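Local atomic coordinates of PilY2 protein (Pseudomonas aeruginosa, PDB entry 3TDQ), a protein that probably takes part in the assembly of type 4 fimbriae, though its molecular role is undefined. Residues Glu8-Val13 with Val52-Gly57. Residues are numbered along the deposited sequence; the frame is centred on the assembly and turned at random.
Sequences EGAGVV and VVSYSG
Four main-chain hydrogen bonds pair Glu8-Val13 with Val52-Gly57 as antiparallel neighbours in the five-stranded sheet of a domain whose family is grouped with the OB folds. Gly9 with Tyr55 and Gly11 with Val53 are the hydrogen-bonded pairs, each closed by two bonds. Val53 N reaches Gly11 O at 2.8 Å, almost straight at 175°, whereas Tyr55 N, 2.9 Å from Gly9 O, approaches from 30° above the carbonyl plane.

On the face carrying Val53 and Tyr55, the tyrosine's CG sits between the backbone N and carbonyl carbon (chi1 51°), laying the ring across the neighbouring strand. Gly9 CA packs over one ring face in a CH-pi contact, 4.1 Å from the centroid of Tyr55. Glycine suits this place because a CB would clash with Tyr55 OH. A water, in plane at the ring's edge, accepts from Tyr55 OH and donates to Ala10 O at 2.8 Å, tying the phenol's far end to the strand it crosses. Farther along, Val13 CG2 meets both methyls of Val53, 4.0 Å from Val53 CG2; both valines pack on Ile25, and Val53 also on Ile69.

The other face is mixed, apolar where Val12 meets Val52 and polar toward Glu8 and Ser56. Glu8, CG anti to its backbone N and chain extended, takes bonds at OE2 from Tyr70 OH and Lys73 N and at OE1 from Gln74 N, all of the second subunit. Ser56 OG bonds Lys73 NZ of that subunit; Ser54 OG bonds His72 of its own chain. Tyr55 thus folds over Gly9 while the valines pack inside, and Glu8 and Ser56 link the reverse face to the second subunit.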
ATOM      1  N   GLU A   8     -10.748   7.304  -1.263  1.00 28.45           N
ATOM      2  CA  GLU A   8     -10.044   6.108  -0.856  1.00 28.55           C
ATOM      3  C   GLU A   8     -11.058   4.990  -0.677  1.00 32.81           C
ATOM      4  O   GLU A   8     -12.168   5.225  -0.204  1.00 33.44           O
ATOM      5  CB  GLU A   8      -9.243   6.337   0.439  1.00 30.71           C
ATOM      6  CG  GLU A   8      -8.519   5.091   0.927  1.00 44.36           C
ATOM      7  CD  GLU A   8      -7.548   5.324   2.065  1.00 61.61           C
ATOM      8  OE1 GLU A   8      -7.918   5.992   3.056  1.00 51.75           O
ATOM      9  OE2 GLU A   8      -6.393   4.861   1.944  1.00 52.98           O
ATOM     10  N   GLY A   9     -10.662   3.782  -1.032  1.00 26.63           N
ATOM     11  CA  GLY A   9     -11.511   2.612  -0.847  1.00 25.83           C
ATOM     12  C   GLY A   9     -10.723   1.328  -0.781  1.00 29.36           C
ATOM     13  O   GLY A   9      -9.488   1.341  -0.786  1.00 27.02           O
ATOM     14  N   ALA A  10     -11.446   0.207  -0.719  1.00 27.54           N
ATOM     15  CA  ALA A  10     -10.879  -1.138  -0.714  1.00 27.56           C
ATOM     16  C   ALA A  10     -11.874  -2.102  -1.319  1.00 31.40           C
ATOM     17  O   ALA A  10     -13.074  -1.893  -1.207  1.00 31.29           O
ATOM     18  CB  ALA A  10     -10.499  -1.570   0.696  1.00 28.77           C
ATOM     19  N   GLY A  11     -11.378  -3.112  -2.014  1.00 26.48           N
ATOM     20  CA  GLY A  11     -12.255  -4.099  -2.629  1.00 25.86           C
ATOM     21  C   GLY A  11     -11.514  -5.197  -3.349  1.00 28.27           C
ATOM     22  O   GLY A  11     -10.350  -5.470  -3.057  1.00 28.38           O
ATOM     23  N   VAL A  12     -12.213  -5.851  -4.263  1.00 25.73           N
ATOM     24  CA  VAL A  12     -11.708  -6.960  -5.069  1.00 24.40           C
ATOM     25  C   VAL A  12     -11.753  -6.547  -6.536  1.00 27.58           C
ATOM     26  O   VAL A  12     -12.782  -6.060  -7.000  1.00 25.93           O
ATOM     27  CB  VAL A  12     -12.524  -8.276  -4.814  1.00 27.46           C
ATOM     28  CG1 VAL A  12     -11.993  -9.437  -5.656  1.00 26.98           C
ATOM     29  CG2 VAL A  12     -12.542  -8.660  -3.323  1.00 26.71           C
ATOM     30  N   VAL A  13     -10.653  -6.767  -7.268  1.00 25.33           N
ATOM     31  CA  VAL A  13     -10.599  -6.502  -8.709  1.00 24.80           C
ATOM     32  C   VAL A  13     -11.384  -7.622  -9.423  1.00 29.71           C
ATOM     33  O   VAL A  13     -11.138  -8.801  -9.173  1.00 29.39           O
ATOM     34  CB  VAL A  13      -9.127  -6.399  -9.238  1.00 27.75           C
ATOM     35  CG1 VAL A  13      -9.091  -6.207 -10.754  1.00 27.08           C
ATOM     36  CG2 VAL A  13      -8.350  -5.278  -8.539  1.00 26.83           C
ATOM     37  N   VAL A  52      -7.027  -8.473  -4.175  1.00 25.12           N
ATOM     38  CA  VAL A  52      -7.695  -7.778  -3.082  1.00 25.06           C
ATOM     39  C   VAL A  52      -6.905  -6.482  -2.937  1.00 27.46           C
ATOM     40  O   VAL A  52      -5.681  -6.542  -2.818  1.00 25.52           O
ATOM     41  CB  VAL A  52      -7.770  -8.635  -1.791  1.00 29.34           C
ATOM     42  CG1 VAL A  52      -8.211  -7.794  -0.596  1.00 28.66           C
ATOM     43  CG2 VAL A  52      -8.683  -9.843  -1.987  1.00 29.37           C
ATOM     44  N   VAL A  53      -7.573  -5.322  -3.024  1.00 23.69           N
ATOM     45  CA  VAL A  53      -6.834  -4.042  -3.075  1.00 22.71           C
ATOM     46  C   VAL A  53      -7.326  -2.955  -2.136  1.00 27.87           C
ATOM     47  O   VAL A  53      -8.491  -2.923  -1.776  1.00 27.31           O
ATOM     48  CB  VAL A  53      -6.873  -3.481  -4.524  1.00 24.92           C
ATOM     49  CG1 VAL A  53      -5.981  -4.298  -5.470  1.00 23.97           C
ATOM     50  CG2 VAL A  53      -8.323  -3.364  -5.060  1.00 24.26           C
ATOM     51  N   SER A  54      -6.400  -2.055  -1.761  1.00 26.07           N
ATOM     52  CA  SER A  54      -6.628  -0.789  -1.061  1.00 25.13           C
ATOM     53  C   SER A  54      -6.185   0.253  -2.058  1.00 28.83           C
ATOM     54  O   SER A  54      -5.160   0.040  -2.722  1.00 25.99           O
ATOM     55  CB  SER A  54      -5.843  -0.700   0.242  1.00 28.07           C
ATOM     56  OG  SER A  54      -6.399  -1.593   1.188  1.00 35.50           O
ATOM     57  N   TYR A  55      -6.963   1.332  -2.249  1.00 25.54           N
ATOM     58  CA  TYR A  55      -6.581   2.305  -3.279  1.00 24.90           C
ATOM     59  C   TYR A  55      -7.022   3.708  -2.912  1.00 29.12           C
ATOM     60  O   TYR A  55      -7.946   3.891  -2.117  1.00 27.81           O
ATOM     61  CB  TYR A  55      -7.164   1.905  -4.668  1.00 25.38           C
ATOM     62  CG  TYR A  55      -8.650   1.629  -4.625  1.00 28.17           C
ATOM     63  CD1 TYR A  55      -9.575   2.651  -4.814  1.00 29.56           C
ATOM     64  CD2 TYR A  55      -9.135   0.365  -4.289  1.00 29.65           C
ATOM     65  CE1 TYR A  55     -10.944   2.419  -4.704  1.00 30.07           C
ATOM     66  CE2 TYR A  55     -10.504   0.127  -4.151  1.00 30.29           C
ATOM     67  CZ  TYR A  55     -11.403   1.155  -4.365  1.00 34.85           C
ATOM     68  OH  TYR A  55     -12.752   0.927  -4.247  1.00 36.53           O
ATOM     69  N   SER A  56      -6.385   4.698  -3.530  1.00 25.70           N
ATOM     70  CA  SER A  56      -6.750   6.095  -3.329  1.00 26.25           C
ATOM     71  C   SER A  56      -6.476   6.859  -4.599  1.00 29.35           C
ATOM     72  O   SER A  56      -5.733   6.383  -5.459  1.00 27.90           O
ATOM     73  CB  SER A  56      -5.999   6.699  -2.139  1.00 29.37           C
ATOM     74  OG  SER A  56      -4.596   6.609  -2.301  1.00 34.18           O
ATOM     75  N   GLY A  57      -7.111   8.013  -4.738  1.00 28.19           N
ATOM     76  CA  GLY A  57      -6.928   8.819  -5.929  1.00 26.96           C
ATOM     77  C   GLY A  57      -7.651  10.141  -5.891  1.00 30.01           C
ATOM     78  O   GLY A  57      -8.053  10.613  -4.825  1.00 27.46           O
TER
HETATM   79  O   HOH W   1     -14.584  -0.992  -3.325  1.00 46.42           O